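Local coordinates for protein probable benzoylformate decarboxylase (Rhodococcus jostii, PDB 7ORX) that belongs to the thiamine diphosphate-dependent enzymes and binds thiamine diphosphate between two subunits, at residues C[18-23]-C[65-70]; C[22-27]-C[43-48]; C[70-75]-C[95-100]. All coordinates share one frame; numbering follows the deposited sequence.

Contact 1: C[18-23]-C[65-70]; sequences RGLTTV and GEATLV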
loop_
_atom_site.group_PDB
_atom_site.type_symbol
_atom_site.label_atom_id
_atom_site.label_comp_id
_atom_site.label_asym_id
_atom_site.label_seq_id
_atom_site.Cartn_x
_atom_site.Cartn_y
_atom_site.Cartn_z
ATOM N N ARG C 18 -25.759 1.538 18.216
ATOM C CA ARG C 18 -24.516 2.328 18.440
ATOM C C ARG C 18 -24.742 3.854 18.310
ATOM O O ARG C 18 -23.763 4.596 18.283
ATOM C CB ARG C 18 -23.466 1.884 17.417
ATOM C CG ARG C 18 -22.974 0.450 17.553
ATOM C CD ARG C 18 -22.331 0.066 18.902
ATOM N NE ARG C 18 -21.781 -1.292 18.757
ATOM C CZ ARG C 18 -22.411 -2.406 19.058
ATOM N NH1 ARG C 18 -23.599 -2.363 19.611
ATOM N NH2 ARG C 18 -21.856 -3.570 18.822
ATOM N N GLY C 19 -25.981 4.323 18.183
ATOM C CA GLY C 19 -26.317 5.753 18.094
ATOM C C GLY C 19 -26.038 6.382 16.742
ATOM O O GLY C 19 -26.224 7.578 16.682
ATOM N N LEU C 20 -25.637 5.655 15.697
ATOM C CA LEU C 20 -25.350 6.210 14.332
ATOM C C LEU C 20 -26.631 6.332 13.499
ATOM O O LEU C 20 -26.658 5.793 12.369
ATOM C CB LEU C 20 -24.355 5.337 13.566
ATOM C CG LEU C 20 -22.886 5.548 13.916
ATOM C CD1 LEU C 20 -22.607 5.054 15.325
ATOM C CD2 LEU C 20 -22.006 4.792 12.940
ATOM N N THR C 21 -27.604 7.106 13.985
ATOM C CA THR C 21 -28.919 7.310 13.337
ATOM C C THR C 21 -28.931 8.559 12.437
ATOM O O THR C 21 -29.962 8.798 11.811
ATOM C CB THR C 21 -29.987 7.381 14.418
ATOM O OG1 THR C 21 -29.458 8.230 15.427
ATOM C CG2 THR C 21 -30.286 6.025 15.000
ATOM N N THR C 22 -27.816 9.276 12.324
ATOM C CA THR C 22 -27.666 10.412 11.403
ATOM C C THR C 22 -26.632 10.055 10.348
ATOM O O THR C 22 -25.509 9.752 10.706
ATOM C CB THR C 22 -27.277 11.663 12.187
ATOM O OG1 THR C 22 -28.248 11.794 13.216
ATOM C CG2 THR C 22 -27.232 12.903 11.329
ATOM N N VAL C 23 -27.011 10.080 9.092
ATOM C CA VAL C 23 -26.150 9.587 7.982
ATOM C C VAL C 23 -25.869 10.755 7.007
ATOM O O VAL C 23 -26.834 11.366 6.505
ATOM C CB VAL C 23 -26.861 8.415 7.293
ATOM C CG1 VAL C 23 -26.043 7.830 6.163
ATOM C CG2 VAL C 23 -27.234 7.373 8.291
ATOM N N GLY C 65 -19.005 14.253 20.080
ATOM C CA GLY C 65 -18.017 13.313 20.611
ATOM C C GLY C 65 -18.259 11.921 20.073
ATOM O O GLY C 65 -17.358 11.108 20.159
ATOM N N GLU C 66 -19.399 11.681 19.445
ATOM C CA GLU C 66 -19.880 10.333 19.070
ATOM C C GLU C 66 -19.354 9.938 17.690
ATOM O O GLU C 66 -19.098 10.853 16.881
ATOM C CB GLU C 66 -21.402 10.341 19.047
ATOM C CG GLU C 66 -22.016 10.591 20.412
ATOM C CD GLU C 66 -23.507 10.871 20.372
ATOM O OE1 GLU C 66 -24.027 11.393 19.317
ATOM O OE2 GLU C 66 -24.174 10.508 21.399
ATOM N N ALA C 67 -19.241 8.631 17.424
ATOM C CA ALA C 67 -18.944 8.096 16.077
ATOM C C ALA C 67 -20.035 8.572 15.130
ATOM O O ALA C 67 -21.130 8.760 15.615
ATOM C CB ALA C 67 -18.890 6.591 16.114
ATOM N N THR C 68 -19.763 8.756 13.838
ATOM C CA THR C 68 -20.749 9.338 12.881
ATOM C C THR C 68 -20.652 8.677 11.519
ATOM O O THR C 68 -19.543 8.470 11.081
ATOM C CB THR C 68 -20.503 10.843 12.737
ATOM O OG1 THR C 68 -20.693 11.370 14.046
ATOM C CG2 THR C 68 -21.418 11.542 11.759
ATOM N N LEU C 69 -21.773 8.409 10.874
ATOM C CA LEU C 69 -21.780 7.553 9.665
ATOM C C LEU C 69 -21.756 8.429 8.419
ATOM O O LEU C 69 -22.544 9.346 8.319
ATOM C CB LEU C 69 -23.029 6.661 9.692
ATOM C CG LEU C 69 -23.131 5.619 8.579
ATOM C CD1 LEU C 69 -21.945 4.656 8.582
ATOM C CD2 LEU C 69 -24.424 4.832 8.737
ATOM N N VAL C 70 -20.918 8.091 7.468
ATOM C CA VAL C 70 -20.864 8.767 6.145
ATOM C C VAL C 70 -21.122 7.696 5.087
ATOM O O VAL C 70 -20.670 6.591 5.316
ATOM C CB VAL C 70 -19.484 9.404 5.975
ATOM C CG1 VAL C 70 -19.320 10.005 4.605
ATOM C CG2 VAL C 70 -19.208 10.402 7.089
#
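L20 and L69 carry this contact, with their side chains crossing at about a right angle. The two methyls of L20 divide the work. CD2 rests on L69 CB at 3.9 Å, and CD1 turns to A67 CB at 4.1 Å. The torsion of L20 explains this: CG stands beside the backbone N and anti to the carbonyl carbon (chi1 -81°). Further along, V23 and L69 run side by side and point the same way, with V23 CG2 against L69 CD2 at 3.8 Å. L69 gets there with CG anti to its backbone N (chi1 -175°). The touching side chains at this end, L20, V23, A67 and L69, are apolar and buried. L15 of helix 7-17 touches both leucines, while V96 and T98 pack on L69 from the next strand.

The other end is loose. G19 and E66 are exposed, and the E66 side chain comes no nearer than 5.1 Å to residues 18-23. R18 leads off to N143 and to the carbonyls of L177 and L178. No hydrogen bond joins the two segments here; the strands begin to pair just beyond, where F24 N bonds to L69 O. G19, at positive phi, is the C-prime residue of a Schellman motif that ends helix 7-17. This helix-to-strand entry beside a parallel neighbour is typical of the alpha/beta fold of the N-terminal domain of thiamine diphosphate enzymes.

Contact 2: C[22-27]-C[43-48]; sequences TVFGNP and RYVLGL. With TPP (thiamine diphosphate), chain K.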
loop_
_atom_site.group_PDB
_atom_site.type_symbol
_atom_site.label_atom_id
_atom_site.label_comp_id
_atom_site.label_asym_id
_atom_site.label_seq_id
_atom_site.Cartn_x
_atom_site.Cartn_y
_atom_site.Cartn_z
ATOM N N THR C 22 -27.816 9.276 12.324
ATOM C CA THR C 22 -27.666 10.412 11.403
ATOM C C THR C 22 -26.632 10.055 10.348
ATOM O O THR C 22 -25.509 9.752 10.706
ATOM C CB THR C 22 -27.277 11.663 12.187
ATOM O OG1 THR C 22 -28.248 11.794 13.216
ATOM C CG2 THR C 22 -27.232 12.903 11.329
ATOM N N VAL C 23 -27.011 10.080 9.092
ATOM C CA VAL C 23 -26.150 9.587 7.982
ATOM C C VAL C 23 -25.869 10.755 7.007
ATOM O O VAL C 23 -26.834 11.366 6.505
ATOM C CB VAL C 23 -26.861 8.415 7.293
ATOM C CG1 VAL C 23 -26.043 7.830 6.163
ATOM C CG2 VAL C 23 -27.234 7.373 8.291
ATOM N N PHE C 24 -24.614 11.073 6.747
ATOM C CA PHE C 24 -24.229 12.148 5.807
ATOM C C PHE C 24 -23.865 11.471 4.491
ATOM O O PHE C 24 -23.170 10.478 4.580
ATOM C CB PHE C 24 -23.102 12.954 6.439
ATOM C CG PHE C 24 -23.489 13.649 7.726
ATOM C CD1 PHE C 24 -23.459 12.985 8.946
ATOM C CD2 PHE C 24 -23.904 14.967 7.714
ATOM C CE1 PHE C 24 -23.799 13.646 10.117
ATOM C CE2 PHE C 24 -24.247 15.613 8.891
ATOM C CZ PHE C 24 -24.192 14.951 10.093
ATOM N N GLY C 25 -24.345 11.920 3.337
ATOM C CA GLY C 25 -24.148 11.149 2.105
ATOM C C GLY C 25 -24.196 12.018 0.858
ATOM O O GLY C 25 -24.758 13.125 0.886
ATOM N N ASN C 26 -23.540 11.563 -0.198
ATOM C CA ASN C 26 -23.856 11.923 -1.583
ATOM C C ASN C 26 -24.010 10.605 -2.327
ATOM O O ASN C 26 -23.056 9.842 -2.445
ATOM C CB ASN C 26 -22.763 12.762 -2.234
ATOM C CG ASN C 26 -23.157 13.225 -3.630
ATOM O OD1 ASN C 26 -22.784 12.592 -4.628
ATOM N ND2 ASN C 26 -23.931 14.302 -3.693
ATOM N N PRO C 27 -25.213 10.320 -2.856
ATOM C CA PRO C 27 -25.576 8.994 -3.341
ATOM C C PRO C 27 -25.168 8.651 -4.776
ATOM O O PRO C 27 -24.871 9.570 -5.505
ATOM C CB PRO C 27 -27.100 9.098 -3.313
ATOM C CG PRO C 27 -27.332 10.488 -3.769
ATOM C CD PRO C 27 -26.292 11.304 -3.041
ATOM N N ARG C 43 -32.042 9.803 9.938
ATOM C CA ARG C 43 -32.073 10.985 9.053
ATOM C C ARG C 43 -30.877 10.965 8.122
ATOM O O ARG C 43 -29.798 10.744 8.590
ATOM C CB ARG C 43 -32.204 12.300 9.823
ATOM C CG ARG C 43 -31.149 12.666 10.857
ATOM C CD ARG C 43 -31.834 13.838 11.582
ATOM N NE ARG C 43 -31.068 14.915 12.214
ATOM C CZ ARG C 43 -30.382 14.808 13.343
ATOM N NH1 ARG C 43 -30.307 13.652 13.973
ATOM N NH2 ARG C 43 -29.755 15.849 13.843
ATOM N N TYR C 44 -31.114 11.154 6.831
ATOM C CA TYR C 44 -30.055 11.265 5.810
ATOM C C TYR C 44 -29.815 12.753 5.556
ATOM O O TYR C 44 -30.783 13.527 5.399
ATOM C CB TYR C 44 -30.479 10.517 4.555
ATOM C CG TYR C 44 -29.430 10.391 3.486
ATOM C CD1 TYR C 44 -28.508 9.357 3.485
ATOM C CD2 TYR C 44 -29.389 11.292 2.441
ATOM C CE1 TYR C 44 -27.578 9.217 2.462
ATOM C CE2 TYR C 44 -28.448 11.195 1.426
ATOM C CZ TYR C 44 -27.558 10.131 1.415
ATOM O OH TYR C 44 -26.643 10.063 0.398
ATOM N N VAL C 45 -28.559 13.175 5.553
ATOM C CA VAL C 45 -28.217 14.588 5.265
ATOM C C VAL C 45 -27.415 14.621 3.960
ATOM O O VAL C 45 -26.287 14.205 3.929
ATOM C CB VAL C 45 -27.475 15.213 6.452
ATOM C CG1 VAL C 45 -27.175 16.656 6.145
ATOM C CG2 VAL C 45 -28.248 15.110 7.757
ATOM N N LEU C 46 -28.038 15.046 2.888
ATOM C CA LEU C 46 -27.383 15.087 1.565
ATOM C C LEU C 46 -26.449 16.316 1.490
ATOM O O LEU C 46 -26.842 17.414 1.938
ATOM C CB LEU C 46 -28.503 15.126 0.517
ATOM C CG LEU C 46 -28.090 15.381 -0.928
ATOM C CD1 LEU C 46 -27.244 14.237 -1.467
ATOM C CD2 LEU C 46 -29.325 15.582 -1.792
ATOM N N GLY C 47 -25.256 16.120 0.942
ATOM C CA GLY C 47 -24.329 17.181 0.516
ATOM C C GLY C 47 -24.041 17.026 -0.968
ATOM O O GLY C 47 -24.065 15.872 -1.448
ATOM N N LEU C 48 -23.868 18.138 -1.706
ATOM C CA LEU C 48 -23.791 18.103 -3.198
ATOM C C LEU C 48 -22.404 17.666 -3.678
ATOM O O LEU C 48 -22.236 17.535 -4.911
ATOM C CB LEU C 48 -24.122 19.481 -3.740
ATOM C CG LEU C 48 -25.473 20.006 -3.325
ATOM C CD1 LEU C 48 -25.648 21.391 -3.840
ATOM C CD2 LEU C 48 -26.560 19.167 -3.890
HETATM N "N1'" TPP K . -20.668 11.538 -6.918
HETATM C "C2'" TPP K . -19.692 11.448 -7.831
HETATM C CM2 TPP K . -18.410 12.162 -7.557
HETATM N "N3'" TPP K . -19.769 10.759 -8.970
HETATM C "C4'" TPP K . -20.916 10.109 -9.223
HETATM N "N4'" TPP K . -20.971 9.407 -10.369
HETATM C "C5'" TPP K . -22.009 10.159 -8.331
HETATM C "C6'" TPP K . -21.816 10.892 -7.176
HETATM C "C7'" TPP K . -23.307 9.438 -8.611
HETATM N N3 TPP K . -24.048 10.016 -9.743
HETATM C C2 TPP K . -23.926 9.555 -10.987
HETATM S S1 TPP K . -25.302 9.948 -11.911
HETATM C C5 TPP K . -25.710 11.178 -10.750
HETATM C C4 TPP K . -24.961 11.072 -9.627
HETATM C CM4 TPP K . -25.056 11.936 -8.406
HETATM C C6 TPP K . -26.766 12.209 -11.056
HETATM C C7 TPP K . -26.197 13.519 -11.582
HETATM O O7 TPP K . -27.290 14.453 -11.824
HETATM P PA TPP K . -27.307 15.392 -13.138
HETATM O O1A TPP K . -25.917 15.810 -13.478
HETATM O O2A TPP K . -28.391 16.361 -12.812
HETATM O O3A TPP K . -27.750 14.448 -14.349
HETATM P PB TPP K . -29.196 13.945 -14.802
HETATM O O1B TPP K . -29.277 14.107 -16.310
HETATM O O2B TPP K . -29.243 12.506 -14.380
HETATM O O3B TPP K . -30.183 14.809 -14.059
#
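Y44 lays the far end of its ring along the backbone of G25, with CZ 3.6 Å from G25 CA. Its CG is anti to the backbone N (chi1 -173°), which carries the ring obliquely past V23 CG1 and on toward P27. The two strands, 22-25 and 43-46, are parallel neighbours joined by a beta-alpha-beta crossover through helix 32-35. Strand 43-46 is the outermost of the sheet on this side within the chain.

The ladder has four bonds. V23 N gives to R43 O, and V23 O takes V45 N at 2.7 Å. G25 N gives to V45 O, and G25 O takes G47 N at 3.0 Å. So pairing runs one step past the end of strand 43-46.

Side chains sort to two faces. On one, F24 and V45 lie side by side, with F24 CD2 on V45 CB at 3.8 Å; M56 of helix 50-64 covers both. There T22 CG2 also sits over one face of the R43 guanidinium, offset toward its rim. V23 and Y44 take the other face with L46, whose CD1 touches P27 CD as the two side chains cross at about a right angle.

The C-terminal ends of both strands reach the subunit interface. P477 of the second subunit packs on Y44, and G478 of that subunit packs on L46 and P27. N26 and P27 belong to the thiamine diphosphate pocket. P27 O lies 3.5 Å from C7' of thiamine diphosphate.

Contact 3: C[70-75]-C[95-100]; sequences VNLHAA and LVVTAG. With TPP (thiamine diphosphate), chain K.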
loop_
_atom_site.group_PDB
_atom_site.type_symbol
_atom_site.label_atom_id
_atom_site.label_comp_id
_atom_site.label_asym_id
_atom_site.label_seq_id
_atom_site.Cartn_x
_atom_site.Cartn_y
_atom_site.Cartn_z
ATOM N N VAL C 70 -20.918 8.091 7.468
ATOM C CA VAL C 70 -20.864 8.767 6.145
ATOM C C VAL C 70 -21.122 7.696 5.087
ATOM O O VAL C 70 -20.670 6.591 5.316
ATOM C CB VAL C 70 -19.484 9.404 5.975
ATOM C CG1 VAL C 70 -19.320 10.005 4.605
ATOM C CG2 VAL C 70 -19.208 10.402 7.089
ATOM N N ASN C 71 -21.787 8.003 3.977
ATOM C CA ASN C 71 -22.023 7.028 2.893
ATOM C C ASN C 71 -21.692 7.692 1.557
ATOM O O ASN C 71 -22.390 8.632 1.132
ATOM C CB ASN C 71 -23.446 6.495 2.958
ATOM C CG ASN C 71 -23.741 5.456 1.897
ATOM O OD1 ASN C 71 -22.937 4.562 1.640
ATOM N ND2 ASN C 71 -24.900 5.570 1.270
ATOM N N LEU C 72 -20.671 7.217 0.866
ATOM C CA LEU C 72 -20.140 7.866 -0.347
ATOM C C LEU C 72 -20.243 6.900 -1.518
ATOM O O LEU C 72 -20.502 5.707 -1.302
ATOM C CB LEU C 72 -18.675 8.210 -0.090
ATOM C CG LEU C 72 -18.433 9.178 1.055
ATOM C CD1 LEU C 72 -16.936 9.311 1.343
ATOM C CD2 LEU C 72 -19.038 10.537 0.739
ATOM N N HIS C 73 -19.964 7.411 -2.711
ATOM C CA HIS C 73 -20.151 6.694 -3.988
ATOM C C HIS C 73 -18.814 6.218 -4.555
ATOM O O HIS C 73 -18.131 7.024 -5.174
ATOM C CB HIS C 73 -20.899 7.552 -5.012
ATOM C CG HIS C 73 -20.963 6.853 -6.325
ATOM N ND1 HIS C 73 -21.616 5.609 -6.483
ATOM C CD2 HIS C 73 -20.367 7.130 -7.499
ATOM C CE1 HIS C 73 -21.461 5.190 -7.718
ATOM N NE2 HIS C 73 -20.702 6.113 -8.364
ATOM N N ALA C 74 -18.516 4.913 -4.439
ATOM C CA ALA C 74 -17.469 4.209 -5.225
ATOM C C ALA C 74 -16.117 4.910 -5.031
ATOM O O ALA C 74 -15.892 5.485 -3.935
ATOM C CB ALA C 74 -17.907 4.154 -6.678
ATOM N N ALA C 75 -15.258 4.904 -6.060
ATOM C CA ALA C 75 -13.891 5.482 -6.047
ATOM C C ALA C 75 -13.922 7.008 -6.250
ATOM O O ALA C 75 -13.134 7.710 -5.559
ATOM C CB ALA C 75 -13.049 4.801 -7.105
ATOM N N LEU C 95 -15.124 9.206 12.453
ATOM C CA LEU C 95 -15.984 9.020 11.259
ATOM C C LEU C 95 -15.914 7.560 10.821
ATOM O O LEU C 95 -14.800 7.013 10.652
ATOM C CB LEU C 95 -15.487 9.880 10.099
ATOM C CG LEU C 95 -15.414 11.381 10.363
ATOM C CD1 LEU C 95 -15.081 12.131 9.057
ATOM C CD2 LEU C 95 -16.723 11.898 10.932
ATOM N N VAL C 96 -17.063 6.974 10.542
ATOM C CA VAL C 96 -17.170 5.624 9.935
ATOM C C VAL C 96 -17.607 5.831 8.487
ATOM O O VAL C 96 -18.763 6.169 8.262
ATOM C CB VAL C 96 -18.192 4.823 10.729
ATOM C CG1 VAL C 96 -18.342 3.452 10.130
ATOM C CG2 VAL C 96 -17.828 4.790 12.196
ATOM N N VAL C 97 -16.708 5.708 7.539
ATOM C CA VAL C 97 -17.045 6.057 6.142
ATOM C C VAL C 97 -17.308 4.762 5.387
ATOM O O VAL C 97 -16.353 4.026 5.187
ATOM C CB VAL C 97 -15.867 6.805 5.515
ATOM C CG1 VAL C 97 -16.146 7.219 4.080
ATOM C CG2 VAL C 97 -15.451 7.981 6.370
ATOM N N THR C 98 -18.552 4.502 4.985
ATOM C CA THR C 98 -18.915 3.389 4.076
ATOM C C THR C 98 -19.001 3.906 2.629
ATOM O O THR C 98 -19.507 5.006 2.389
ATOM C CB THR C 98 -20.231 2.750 4.506
ATOM O OG1 THR C 98 -21.265 3.684 4.210
ATOM C CG2 THR C 98 -20.278 2.423 5.984
ATOM N N ALA C 99 -18.542 3.105 1.680
ATOM C CA ALA C 99 -18.618 3.412 0.243
ATOM C C ALA C 99 -19.343 2.266 -0.462
ATOM O O ALA C 99 -19.067 1.120 -0.162
ATOM C CB ALA C 99 -17.221 3.597 -0.284
ATOM N N GLY C 100 -20.261 2.575 -1.364
ATOM C CA GLY C 100 -20.819 1.592 -2.298
ATOM C C GLY C 100 -19.752 1.041 -3.231
ATOM O O GLY C 100 -18.887 1.779 -3.709
HETATM N "N1'" TPP K . -20.668 11.538 -6.918
HETATM C "C2'" TPP K . -19.692 11.448 -7.831
HETATM C CM2 TPP K . -18.410 12.162 -7.557
HETATM N "N3'" TPP K . -19.769 10.759 -8.970
HETATM C "C4'" TPP K . -20.916 10.109 -9.223
HETATM N "N4'" TPP K . -20.971 9.407 -10.369
HETATM C "C5'" TPP K . -22.009 10.159 -8.331
HETATM C "C6'" TPP K . -21.816 10.892 -7.176
HETATM C "C7'" TPP K . -23.307 9.438 -8.611
HETATM N N3 TPP K . -24.048 10.016 -9.743
HETATM C C2 TPP K . -23.926 9.555 -10.987
HETATM S S1 TPP K . -25.302 9.948 -11.911
HETATM C C5 TPP K . -25.710 11.178 -10.750
HETATM C C4 TPP K . -24.961 11.072 -9.627
HETATM C CM4 TPP K . -25.056 11.936 -8.406
HETATM C C6 TPP K . -26.766 12.209 -11.056
HETATM C C7 TPP K . -26.197 13.519 -11.582
HETATM O O7 TPP K . -27.290 14.453 -11.824
HETATM P PA TPP K . -27.307 15.392 -13.138
HETATM O O1A TPP K . -25.917 15.810 -13.478
HETATM O O2A TPP K . -28.391 16.361 -12.812
HETATM O O3A TPP K . -27.750 14.448 -14.349
HETATM P PB TPP K . -29.196 13.945 -14.802
HETATM O O1B TPP K . -29.277 14.107 -16.310
HETATM O O2B TPP K . -29.243 12.506 -14.380
HETATM O O3B TPP K . -30.183 14.809 -14.059
#
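Residues 70-75 and 95-100 lie on strands 68-73 and 95-101, the parallel pair that brings H73 to the thiamine diphosphate pocket, and L72 packs on V97 on one face of the sheet. L72 CD1 meets V97 CG1 at 3.5 Å as the two side chains cross. V70 shares this face, next to V53 and A57 of helix 50-64.

Backbone bonds alternate along the pair. V70 N gives to V96 O, and V70 O takes T98 N. L72 N then gives to T98 O at 2.9 Å, and L72 O takes G100 N. The last rung, A74 N to G100 O, is weak and bent (121° at the hydrogen).

N71 and T98 share the other face. T98 OG1 stands between its own backbone N and carbonyl carbon (chi1 71°), which turns it back to residues 70-75. It lies 3.2 Å from V70 O and 3.2 Å from N71 OD1.

Near the C-terminal end of strand 68-73, the H73 ring lies between two groups. The CB of A74 sits over the centre of one ring face. On the opposite face lies C7' of thiamine diphosphate, offset toward the rim. H73 CD2 is 3.5 Å from C4' of the aminopyrimidine. A hydrogen bond between H73 ND1 and E31 OE2 helps fix the rotation of the ring. A ligand-binding residue at the C-terminal end of a parallel strand, with a helix starting close after it, is typical of cofactor sites in alpha/beta folds such as this N-terminal domain.

From the N terminus, helix 7-17 leads into strand 22-25, which takes part in contacts 1 and 2. Contact 2 closes the shorter loop, through helix 32-35 to strand 43-46. Contact 1 closes a longer one, through helix 50-64 to strand 68-73, so contact 2 falls within its span. Contact 3 follows in series. It opens at V70, where contact 1 ends, and closes through helices 74-79 and 82-90 on strand 95-101. No loops cross. In the sheet the strands stand in the order 43-46, 22-25, 68-73, 95-101. A bond between N71 N and F24 O ties contacts 2 and 3, which both reach thiamine diphosphate.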